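Local coordinates for protein putative leucoanthocyanidin reductase 1 (Vitis vinifera, PDB 3I6I) that reduces leucoanthocyanidins such as leucocyanidin to flavan-3-ols such as catechin, using NADPH as the hydride donor, at residues Ala29-Asp32 / Pro36-Ile39; Lys52-Leu57 / Ala62-Gly67; Pro129-Pro132 / Tyr137-Lys140; Thr273-Ile276 / Gly280-Val283. All blocks are in the same frame, centred on the assembly; numbering follows the deposited sequence.

Contact 1: residues Ala29-Asp32 / Pro36-Ile39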
loop_
_atom_site.group_PDB
_atom_site.type_symbol
_atom_site.label_atom_id
_atom_site.label_comp_id
_atom_site.label_asym_id
_atom_site.label_seq_id
_atom_site.Cartn_x
_atom_site.Cartn_y
_atom_site.Cartn_z
ATOM N N ALA A 29 9.809 -5.362 7.776
ATOM C CA ALA A 29 10.774 -5.583 6.691
ATOM C C ALA A 29 12.016 -4.725 6.871
ATOM O O ALA A 29 13.132 -5.191 6.711
ATOM C CB ALA A 29 10.117 -5.237 5.324
ATOM N N SER A 30 11.811 -3.461 7.208
ATOM C CA SER A 30 12.934 -2.555 7.492
ATOM C C SER A 30 13.842 -3.129 8.605
ATOM O O SER A 30 15.062 -3.208 8.455
ATOM C CB SER A 30 12.429 -1.152 7.816
ATOM O OG SER A 30 13.512 -0.233 7.892
ATOM N N LEU A 31 13.250 -3.591 9.702
ATOM C CA LEU A 31 14.031 -4.182 10.797
ATOM C C LEU A 31 14.707 -5.507 10.423
ATOM O O LEU A 31 15.858 -5.731 10.766
ATOM C CB LEU A 31 13.147 -4.334 12.031
ATOM C CG LEU A 31 12.779 -2.972 12.636
ATOM C CD1 LEU A 31 11.452 -3.045 13.380
ATOM C CD2 LEU A 31 13.906 -2.505 13.572
ATOM N N ASP A 32 13.994 -6.364 9.688
ATOM C CA ASP A 32 14.538 -7.626 9.173
ATOM C C ASP A 32 15.680 -7.427 8.155
ATOM O O ASP A 32 16.540 -8.314 8.005
ATOM C CB ASP A 32 13.426 -8.476 8.541
ATOM C CG ASP A 32 12.462 -9.064 9.578
ATOM O OD1 ASP A 32 12.687 -8.884 10.793
ATOM O OD2 ASP A 32 11.472 -9.704 9.172
ATOM N N PRO A 36 18.675 0.747 10.274
ATOM C CA PRO A 36 18.304 1.466 11.503
ATOM C C PRO A 36 16.933 2.093 11.309
ATOM O O PRO A 36 16.728 2.848 10.340
ATOM C CB PRO A 36 19.381 2.545 11.641
ATOM C CG PRO A 36 20.447 2.193 10.650
ATOM C CD PRO A 36 19.839 1.343 9.599
ATOM N N THR A 37 15.996 1.761 12.194
ATOM C CA THR A 37 14.604 2.047 11.954
ATOM C C THR A 37 13.961 2.771 13.117
ATOM O O THR A 37 13.995 2.287 14.240
ATOM C CB THR A 37 13.805 0.757 11.644
ATOM O OG1 THR A 37 14.380 0.115 10.501
ATOM C CG2 THR A 37 12.334 1.077 11.341
ATOM N N TYR A 38 13.369 3.927 12.826
ATOM C CA TYR A 38 12.743 4.778 13.829
ATOM C C TYR A 38 11.261 4.803 13.514
ATOM O O TYR A 38 10.877 4.930 12.354
ATOM C CB TYR A 38 13.283 6.217 13.761
ATOM C CG TYR A 38 14.735 6.370 14.171
ATOM C CD1 TYR A 38 15.086 6.958 15.386
ATOM C CD2 TYR A 38 15.747 5.885 13.355
ATOM C CE1 TYR A 38 16.405 7.081 15.753
ATOM C CE2 TYR A 38 17.051 5.982 13.708
ATOM C CZ TYR A 38 17.393 6.582 14.905
ATOM O OH TYR A 38 18.725 6.673 15.214
ATOM N N ILE A 39 10.434 4.678 14.537
ATOM C CA ILE A 39 8.997 4.528 14.366
ATOM C C ILE A 39 8.301 5.690 15.050
ATOM O O ILE A 39 8.471 5.882 16.263
ATOM C CB ILE A 39 8.534 3.198 15.015
ATOM C CG1 ILE A 39 9.169 1.992 14.272
ATOM C CG2 ILE A 39 7.014 3.098 15.097
ATOM C CD1 ILE A 39 8.897 1.941 12.820
#
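Ser30, near the end of helix 21-32, gives its hydroxyl hydrogen to Thr37, at the start of strand 37-41; OG and OG1 of the pair lie 2.8 Å apart. The polar part of the contact rests on this bond. Ser30 holds OG anti to its own N (chi1 -171°), which swings the hydroxyl out from the helix toward the strand. Thr37 turns OG1 to the side of its backbone N (chi1 -58°), where it also bonds to the carbonyl O of Arg35 in the connecting loop.

The apolar part is small. Leu31 lays its CD2 methyl obliquely across Thr37, CD2 3.8 Å from Thr37 CB, while the methyl Thr37 CG2 flanks the serine hydroxyl, 3.9 Å from Ser30 OG. Thr37 thus meets the helix with all three of its side-chain atoms. Val13 of strand 13-16 and Met206 of helix 198-208 also pack on Ser30.

Here the last half of a Rossmann beta-alpha-beta unit is closed by a hydrogen-bonded pair of hydroxyls as well as by apolar packing. Since the Arg35 carbonyl can only accept, Thr37 OG1 passes its hydrogen on while receiving that of Ser30, and a polar pair within a buried interface is satisfied by the chain itself.

Contact 2: residues Lys52-Leu57 / Ala62-Gly67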
loop_
_atom_site.group_PDB
_atom_site.type_symbol
_atom_site.label_atom_id
_atom_site.label_comp_id
_atom_site.label_asym_id
_atom_site.label_seq_id
_atom_site.Cartn_x
_atom_site.Cartn_y
_atom_site.Cartn_z
ATOM N N LYS A 52 0.755 -4.243 21.190
ATOM C CA LYS A 52 1.313 -5.460 20.606
ATOM C C LYS A 52 2.342 -5.128 19.527
ATOM O O LYS A 52 3.486 -5.589 19.563
ATOM C CB LYS A 52 0.197 -6.330 20.013
ATOM N N ILE A 53 1.939 -4.296 18.583
ATOM C CA ILE A 53 2.813 -3.912 17.473
ATOM C C ILE A 53 4.089 -3.200 17.947
ATOM O O ILE A 53 5.193 -3.582 17.554
ATOM C CB ILE A 53 2.056 -3.022 16.454
ATOM C CG1 ILE A 53 0.882 -3.787 15.812
ATOM C CG2 ILE A 53 3.007 -2.532 15.358
ATOM C CD1 ILE A 53 -0.230 -2.877 15.259
ATOM N N PHE A 54 3.951 -2.169 18.782
ATOM C CA PHE A 54 5.128 -1.426 19.265
ATOM C C PHE A 54 6.130 -2.304 20.028
ATOM O O PHE A 54 7.338 -2.088 19.935
ATOM C CB PHE A 54 4.734 -0.254 20.167
ATOM C CG PHE A 54 4.202 0.937 19.427
ATOM C CD1 PHE A 54 4.951 1.552 18.437
ATOM C CD2 PHE A 54 2.970 1.474 19.754
ATOM C CE1 PHE A 54 4.467 2.657 17.763
ATOM C CE2 PHE A 54 2.487 2.597 19.086
ATOM C CZ PHE A 54 3.230 3.172 18.090
ATOM N N LYS A 55 5.632 -3.267 20.784
ATOM C CA LYS A 55 6.489 -4.187 21.523
ATOM C C LYS A 55 7.311 -5.037 20.549
ATOM O O LYS A 55 8.536 -5.113 20.655
ATOM N N ALA A 56 6.626 -5.666 19.606
ATOM C CA ALA A 56 7.285 -6.482 18.566
ATOM C C ALA A 56 8.404 -5.722 17.833
ATOM O O ALA A 56 9.510 -6.263 17.647
ATOM C CB ALA A 56 6.269 -6.988 17.576
ATOM N N LEU A 57 8.120 -4.469 17.453
ATOM C CA LEU A 57 9.072 -3.638 16.729
ATOM C C LEU A 57 10.262 -3.232 17.601
ATOM O O LEU A 57 11.406 -3.289 17.145
ATOM C CB LEU A 57 8.379 -2.400 16.098
ATOM C CG LEU A 57 7.276 -2.641 15.050
ATOM C CD1 LEU A 57 6.640 -1.360 14.520
ATOM C CD2 LEU A 57 7.823 -3.465 13.852
ATOM N N ALA A 62 13.671 -1.395 16.935
ATOM C CA ALA A 62 13.080 -0.107 16.533
ATOM C C ALA A 62 13.282 0.945 17.612
ATOM O O ALA A 62 13.257 0.620 18.796
ATOM C CB ALA A 62 11.573 -0.276 16.244
ATOM N N ILE A 63 13.493 2.194 17.202
ATOM C CA ILE A 63 13.606 3.308 18.151
ATOM C C ILE A 63 12.318 4.098 18.026
ATOM O O ILE A 63 11.994 4.606 16.945
ATOM C CB ILE A 63 14.799 4.198 17.821
ATOM C CG1 ILE A 63 16.093 3.387 17.976
ATOM C CG2 ILE A 63 14.806 5.453 18.726
ATOM C CD1 ILE A 63 17.286 4.028 17.325
ATOM N N ILE A 64 11.559 4.180 19.109
ATOM C CA ILE A 64 10.305 4.929 19.075
ATOM C C ILE A 64 10.567 6.428 19.299
ATOM O O ILE A 64 11.290 6.812 20.228
ATOM C CB ILE A 64 9.279 4.382 20.084
ATOM C CG1 ILE A 64 8.965 2.912 19.765
ATOM C CG2 ILE A 64 8.003 5.182 20.006
ATOM C CD1 ILE A 64 7.898 2.307 20.655
ATOM N N VAL A 65 9.977 7.243 18.426
ATOM C CA VAL A 65 9.994 8.706 18.499
ATOM C C VAL A 65 8.557 9.242 18.489
ATOM O O VAL A 65 7.684 8.740 17.786
ATOM C CB VAL A 65 10.816 9.337 17.344
ATOM C CG1 VAL A 65 12.230 8.750 17.306
ATOM C CG2 VAL A 65 10.150 9.118 16.025
ATOM N N TYR A 66 8.296 10.255 19.306
ATOM C CA TYR A 66 6.937 10.715 19.506
ATOM C C TYR A 66 6.653 11.946 18.691
ATOM O O TYR A 66 7.383 12.926 18.771
ATOM C CB TYR A 66 6.699 10.988 20.998
ATOM C CG TYR A 66 6.829 9.710 21.787
ATOM C CD1 TYR A 66 5.768 8.802 21.850
ATOM C CD2 TYR A 66 8.025 9.370 22.405
ATOM C CE1 TYR A 66 5.883 7.611 22.545
ATOM C CE2 TYR A 66 8.154 8.172 23.108
ATOM C CZ TYR A 66 7.074 7.300 23.178
ATOM O OH TYR A 66 7.188 6.112 23.863
ATOM N N GLY A 67 5.590 11.900 17.905
ATOM C CA GLY A 67 5.132 13.076 17.185
ATOM C C GLY A 67 4.044 12.703 16.201
ATOM O O GLY A 67 3.635 11.541 16.122
#
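Leu57 and Ala62 meet where helix 48-59 gives way to strand 63-66. The backbone N of Ala62 donates to Leu57 O at 3.0 Å, with a fairly straight N-H...O angle of 160°, and the bond bridges the turn five residues back. Ala62 points its methyl toward the helix: CB stands 3.8 Å from Leu57 CB and 3.1 Å from Leu57 O, so the turn is tightly closed.

A helical turn earlier, Phe54 meets Ile64. The side chains run across one another at about a right angle, and one atom of the isoleucine does the touching: Ile64 CD1 lies 3.8 Å from Phe54 CD1 and 4.1 Å from Phe54 CB, near the root of the ring. The isoleucine reaches this far because its longer branch is extended (chi2 -176°). Its other methyl, Ile64 CG2, sits 3.9 Å above the plane of the Tyr66 ring, toward the rim.

Farther out, Ile39 and Ala41 of strand 37-41 pack against Phe54, whose side chain also touches Thr19 of the NADPH site and lies about 7 Å from the bound cofactor at the nearest atoms. Leu57 instead turns to helix 21-32, against Ala27, Thr28 and Leu31. The contact therefore closes the beta-alpha-beta unit formed by strand 37-41, helix 48-59 and strand 63-66, with helix 21-32 beside Leu57 and strand 63-66 forming one edge of the parallel sheet.

Contact 3: residues Pro129-Pro132 / Tyr137-Lys140. With NDP (NADPH dihydro-nicotinamide-adenine-dinucleotide phosphate), chain B; ACY (acetic acid), chain C.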
loop_
_atom_site.group_PDB
_atom_site.type_symbol
_atom_site.label_atom_id
_atom_site.label_comp_id
_atom_site.label_asym_id
_atom_site.label_seq_id
_atom_site.Cartn_x
_atom_site.Cartn_y
_atom_site.Cartn_z
ATOM N N PRO A 129 -10.627 6.556 -10.871
ATOM C CA PRO A 129 -11.791 5.966 -10.226
ATOM C C PRO A 129 -12.923 6.907 -10.100
ATOM O O PRO A 129 -12.740 8.120 -10.130
ATOM C CB PRO A 129 -11.287 5.597 -8.837
ATOM C CG PRO A 129 -10.159 6.586 -8.604
ATOM C CD PRO A 129 -9.517 6.728 -9.915
ATOM N N VAL A 130 -14.122 6.380 -9.947
ATOM C CA VAL A 130 -15.223 7.256 -9.599
ATOM C C VAL A 130 -15.115 7.831 -8.189
ATOM O O VAL A 130 -14.308 7.384 -7.390
ATOM C CB VAL A 130 -16.616 6.532 -9.766
ATOM C CG1 VAL A 130 -16.754 6.050 -11.200
ATOM C CG2 VAL A 130 -16.788 5.353 -8.718
ATOM N N GLU A 131 -15.957 8.817 -7.890
ATOM C CA GLU A 131 -15.997 9.350 -6.530
ATOM C C GLU A 131 -16.610 8.286 -5.613
ATOM O O GLU A 131 -17.468 7.526 -6.047
ATOM C CB GLU A 131 -16.808 10.622 -6.460
ATOM C CG GLU A 131 -16.208 11.789 -7.243
ATOM C CD GLU A 131 -15.066 12.472 -6.517
ATOM O OE1 GLU A 131 -14.626 11.948 -5.460
ATOM O OE2 GLU A 131 -14.604 13.562 -6.992
ATOM N N PRO A 132 -16.222 8.253 -4.332
ATOM C CA PRO A 132 -15.243 9.118 -3.664
ATOM C C PRO A 132 -13.795 8.579 -3.674
ATOM O O PRO A 132 -12.926 9.160 -3.036
ATOM C CB PRO A 132 -15.804 9.217 -2.251
ATOM C CG PRO A 132 -16.430 7.833 -2.013
ATOM C CD PRO A 132 -16.967 7.414 -3.368
ATOM N N TYR A 137 -7.541 10.022 -4.515
ATOM C CA TYR A 137 -6.497 10.157 -5.507
ATOM C C TYR A 137 -6.139 11.624 -5.763
ATOM O O TYR A 137 -4.935 11.911 -5.921
ATOM C CB TYR A 137 -6.861 9.444 -6.799
ATOM C CG TYR A 137 -6.655 7.946 -6.730
ATOM C CD1 TYR A 137 -6.426 7.291 -5.516
ATOM C CD2 TYR A 137 -6.677 7.192 -7.894
ATOM C CE1 TYR A 137 -6.260 5.918 -5.456
ATOM C CE2 TYR A 137 -6.515 5.831 -7.846
ATOM C CZ TYR A 137 -6.282 5.194 -6.649
ATOM O OH TYR A 137 -6.145 3.815 -6.625
ATOM N N ARG A 138 -7.121 12.534 -5.740
ATOM C CA ARG A 138 -6.826 13.971 -5.745
ATOM C C ARG A 138 -5.873 14.381 -4.644
ATOM O O ARG A 138 -4.948 15.165 -4.908
ATOM C CB ARG A 138 -8.063 14.849 -5.724
ATOM C CG ARG A 138 -8.829 14.923 -7.009
ATOM C CD ARG A 138 -9.816 16.127 -6.960
ATOM N NE ARG A 138 -10.876 15.821 -6.027
ATOM C CZ ARG A 138 -11.999 15.165 -6.307
ATOM N NH1 ARG A 138 -12.304 14.798 -7.528
ATOM N NH2 ARG A 138 -12.857 14.910 -5.328
ATOM N N GLU A 139 -6.085 13.876 -3.422
ATOM C CA GLU A 139 -5.200 14.184 -2.291
ATOM C C GLU A 139 -3.799 13.584 -2.503
ATOM O O GLU A 139 -2.799 14.258 -2.248
ATOM C CB GLU A 139 -5.813 13.683 -1.009
ATOM C CG GLU A 139 -7.087 14.476 -0.663
ATOM C CD GLU A 139 -7.704 14.109 0.663
ATOM O OE1 GLU A 139 -7.231 13.155 1.339
ATOM O OE2 GLU A 139 -8.681 14.793 1.035
ATOM N N LYS A 140 -3.733 12.326 -2.967
ATOM C CA LYS A 140 -2.436 11.701 -3.251
ATOM C C LYS A 140 -1.668 12.424 -4.366
ATOM O O LYS A 140 -0.436 12.608 -4.275
ATOM C CB LYS A 140 -2.603 10.209 -3.510
ATOM C CG LYS A 140 -3.033 9.414 -2.269
ATOM C CD LYS A 140 -3.001 7.908 -2.495
ATOM C CE LYS A 140 -3.383 7.159 -1.212
ATOM N NZ LYS A 140 -2.963 5.715 -1.294
HETATM P PA NDP B . -4.008 2.481 8.672
HETATM O O1A NDP B . -5.217 3.301 9.053
HETATM O O2A NDP B . -4.064 0.862 8.939
HETATM O O5B NDP B . -2.631 2.955 9.355
HETATM C C5B NDP B . -2.294 4.307 9.371
HETATM C C4B NDP B . -1.117 4.562 10.233
HETATM O O4B NDP B . -0.912 6.018 10.061
HETATM C C3B NDP B . -1.421 4.332 11.736
HETATM O O3B NDP B . -0.249 3.855 12.450
HETATM C C2B NDP B . -1.797 5.728 12.229
HETATM O O2B NDP B . -1.497 5.849 13.620
HETATM C C1B NDP B . -0.800 6.563 11.430
HETATM N N9A NDP B . -1.087 7.995 11.336
HETATM C C8A NDP B . -2.184 8.531 10.801
HETATM N N7A NDP B . -2.087 9.861 10.856
HETATM C C5A NDP B . -0.913 10.173 11.415
HETATM C C6A NDP B . -0.284 11.380 11.726
HETATM N N6A NDP B . -0.869 12.545 11.439
HETATM N N1A NDP B . 0.929 11.349 12.313
HETATM C C2A NDP B . 1.524 10.186 12.575
HETATM N N3A NDP B . 0.961 9.008 12.278
HETATM C C4A NDP B . -0.266 8.986 11.710
HETATM O O3 NDP B . -3.762 2.685 7.104
HETATM P PN NDP B . -3.602 1.580 5.909
HETATM O O1N NDP B . -2.545 0.552 6.047
HETATM O O2N NDP B . -5.081 1.107 5.649
HETATM O O5D NDP B . -3.316 2.630 4.675
HETATM C C5D NDP B . -1.974 3.050 4.388
HETATM C C4D NDP B . -1.869 3.382 2.926
HETATM O O4D NDP B . -1.986 2.089 2.270
HETATM C C3D NDP B . -2.966 4.261 2.377
HETATM O O3D NDP B . -2.416 5.076 1.346
HETATM C C2D NDP B . -3.908 3.252 1.746
HETATM O O2D NDP B . -4.519 3.872 0.632
HETATM C C1D NDP B . -2.962 2.166 1.240
HETATM N N1N NDP B . -3.505 0.760 1.268
HETATM C C2N NDP B . -3.299 -0.135 0.191
HETATM C C3N NDP B . -4.067 -1.215 0.061
HETATM C C7N NDP B . -3.813 -2.197 -1.098
HETATM O O7N NDP B . -2.875 -2.020 -1.885
HETATM N N7N NDP B . -4.593 -3.264 -1.146
HETATM C C4N NDP B . -5.190 -1.472 1.079
HETATM C C5N NDP B . -4.894 -0.786 2.408
HETATM C C6N NDP B . -4.040 0.228 2.472
HETATM P P2B NDP B . -2.774 6.021 14.696
HETATM O O1X NDP B . -3.553 4.756 14.748
HETATM O O2X NDP B . -2.054 6.474 16.039
HETATM O O3X NDP B . -3.638 7.235 14.163
HETATM C C ACY C . -5.456 2.216 -3.789
HETATM O O ACY C . -5.149 2.239 -2.574
HETATM O OXT ACY C . -4.881 2.906 -4.679
HETATM C CH3 ACY C . -6.570 1.274 -4.172
#
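Pro129 packs on Tyr137 where a loop of the NADPH-binding Rossmann domain runs into helix 133-149, with Pro132, preceded by a cis peptide bond, as N-cap. This is the tight, buried part. Pro129 CG and CD approach the CD2–CE2 bond of the ring obliquely, CD coming within 3.5 Å of Tyr137 CD2, and Phe272 of helix 266-277 meets the same ring. The phenol reaches toward a bound acetate, probably from the crystallisation liquor.

About one turn later in the same helix, Lys140 extends its whole chain to the cofactor, its NZ 2.8 Å from O3D and 3.1 Å from O2D of the nicotinamide ribose. That grip on both hydroxyls should help fix the sugar.

The solvent side is looser and polar. Exposed Arg138 bends at chi3 (-71°) to bring its guanidinium back to Glu131; the two side chains cross roughly at right angles, and their flat groups are turned 48° apart. Asn135 OD1 accepts from Arg138 NH2, and the Asn135 backbone N gives a weak bond to Glu131 OE1. The salt bridge converges on one atom: Glu131 OE2, in the guanidinium plane, receives both Arg138 NH1 at 2.7 Å and Arg138 NH2 at 2.8 Å on its syn side.

Contact 4: residues Thr273-Ile276 / Gly280-Val283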
loop_
_atom_site.group_PDB
_atom_site.type_symbol
_atom_site.label_atom_id
_atom_site.label_comp_id
_atom_site.label_asym_id
_atom_site.label_seq_id
_atom_site.Cartn_x
_atom_site.Cartn_y
_atom_site.Cartn_z
ATOM N N THR A 273 -12.818 -0.946 -6.220
ATOM C CA THR A 273 -13.262 -2.250 -6.783
ATOM C C THR A 273 -13.705 -2.108 -8.242
ATOM O O THR A 273 -13.362 -2.924 -9.110
ATOM C CB THR A 273 -14.391 -2.883 -5.907
ATOM O OG1 THR A 273 -13.917 -3.032 -4.552
ATOM C CG2 THR A 273 -14.771 -4.300 -6.412
ATOM N N HIS A 274 -14.522 -1.107 -8.521
ATOM C CA HIS A 274 -14.958 -0.789 -9.877
ATOM C C HIS A 274 -13.767 -0.494 -10.793
ATOM O O HIS A 274 -13.654 -1.034 -11.904
ATOM C CB HIS A 274 -15.913 0.391 -9.839
ATOM C CG HIS A 274 -16.367 0.864 -11.174
ATOM N ND1 HIS A 274 -15.807 1.940 -11.813
ATOM C CD2 HIS A 274 -17.397 0.458 -11.952
ATOM C CE1 HIS A 274 -16.430 2.131 -12.968
ATOM N NE2 HIS A 274 -17.395 1.232 -13.075
ATOM N N ASP A 275 -12.858 0.348 -10.330
ATOM C CA ASP A 275 -11.708 0.719 -11.135
ATOM C C ASP A 275 -10.869 -0.511 -11.522
ATOM O O ASP A 275 -10.431 -0.628 -12.682
ATOM C CB ASP A 275 -10.854 1.772 -10.419
ATOM C CG ASP A 275 -10.106 2.706 -11.385
ATOM O OD1 ASP A 275 -10.376 2.767 -12.648
ATOM O OD2 ASP A 275 -9.213 3.416 -10.859
ATOM N N ILE A 276 -10.624 -1.374 -10.549
ATOM C CA ILE A 276 -9.817 -2.577 -10.746
ATOM C C ILE A 276 -10.519 -3.589 -11.601
ATOM O O ILE A 276 -9.954 -4.011 -12.620
ATOM C CB ILE A 276 -9.403 -3.219 -9.441
ATOM C CG1 ILE A 276 -8.606 -2.277 -8.534
ATOM C CG2 ILE A 276 -8.718 -4.594 -9.674
ATOM C CD1 ILE A 276 -8.555 -2.762 -7.062
ATOM N N GLY A 280 -10.127 -2.248 -15.298
ATOM C CA GLY A 280 -8.804 -2.798 -15.560
ATOM C C GLY A 280 -7.681 -1.858 -15.211
ATOM O O GLY A 280 -6.631 -1.892 -15.883
ATOM N N CYS A 281 -7.869 -1.023 -14.167
ATOM C CA CYS A 281 -6.888 0.065 -13.871
ATOM C C CYS A 281 -5.449 -0.405 -13.544
ATOM O O CYS A 281 -4.491 0.356 -13.711
ATOM C CB CYS A 281 -7.434 0.991 -12.759
ATOM S SG CYS A 281 -7.367 0.303 -11.131
ATOM N N GLN A 282 -5.281 -1.627 -13.053
ATOM C CA GLN A 282 -3.951 -2.130 -12.668
ATOM C C GLN A 282 -3.159 -2.639 -13.867
ATOM O O GLN A 282 -1.922 -2.762 -13.801
ATOM C CB GLN A 282 -4.049 -3.255 -11.660
ATOM C CG GLN A 282 -4.734 -2.853 -10.376
ATOM C CD GLN A 282 -4.637 -3.865 -9.230
ATOM O OE1 GLN A 282 -5.123 -3.592 -8.101
ATOM N NE2 GLN A 282 -4.040 -4.987 -9.479
ATOM N N VAL A 283 -3.862 -3.029 -14.923
ATOM C CA VAL A 283 -3.210 -3.730 -16.042
ATOM C C VAL A 283 -3.231 -3.001 -17.389
ATOM O O VAL A 283 -2.650 -3.494 -18.343
ATOM C CB VAL A 283 -3.825 -5.115 -16.243
ATOM C CG1 VAL A 283 -3.610 -5.987 -14.984
ATOM C CG2 VAL A 283 -5.327 -4.982 -16.587
HETATM O O HOH W 1 -7.185 -4.085 -13.001
#
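Asp275 bonds Cys281 through its backbone carbonyl and packs its carboxylate against the cysteine side chain. The carbonyl O accepts the Cys281 N-H at 3.0 Å, a bond reaching six residues back rather than the usual four of a helix, with an N-H...O angle of 157°. The aspartate CG, roughly anti to the residue's own N (chi1 -151°), lays the carboxylate against the cysteine, with Asp275 OD1 3.4 Å from Cys281 CB. The thiol is tucked in: Cys281 SG stands between its backbone N and carbonyl carbon (chi1 75°), and ends 3.6 Å from Asp275 O.

Ile276 comes next, and its CG1 packs on the same sulphur, 3.9 Å from Cys281 SG. The Ile276 carbonyl O is approached by Gly280 N in a weak bond at 3.2 Å; it also receives a water at 2.8 Å, which in turn accepts from Gln282 N and so ties helix to loop. The side chain of Gln282 lies against the isoleucine and close to Asn160 of the NADP site.

Gly280 leaves the helix with positive phi, and its O accepts from Val283 N across a type I turn. The whole is a glycine-terminated helix C-terminus followed by a beta turn, set beside the cofactor pocket.

Contacts 1 and 2 belong to successive beta-alpha-beta units of one parallel sheet: strands 37-41 and 63-66 are neighbours, Ile39 N and Ile63 O lie 2.9 Å apart as a probable hydrogen bond, and Leu31 CD2 packs on Ala62 N at 3.5 Å. Contact 1 is wholly buried and relies on hydroxyls; contact 2 is partly buried and mostly apolar. Contacts 3 and 4 lie far from them, their centres about 31 to 35 Å away. They touch through Pro129 and Asp275. Contact 4 is buried, built on backbone bonds and a water, whereas contact 3 runs from an exposed salt bridge to a lysine gripping NADPH.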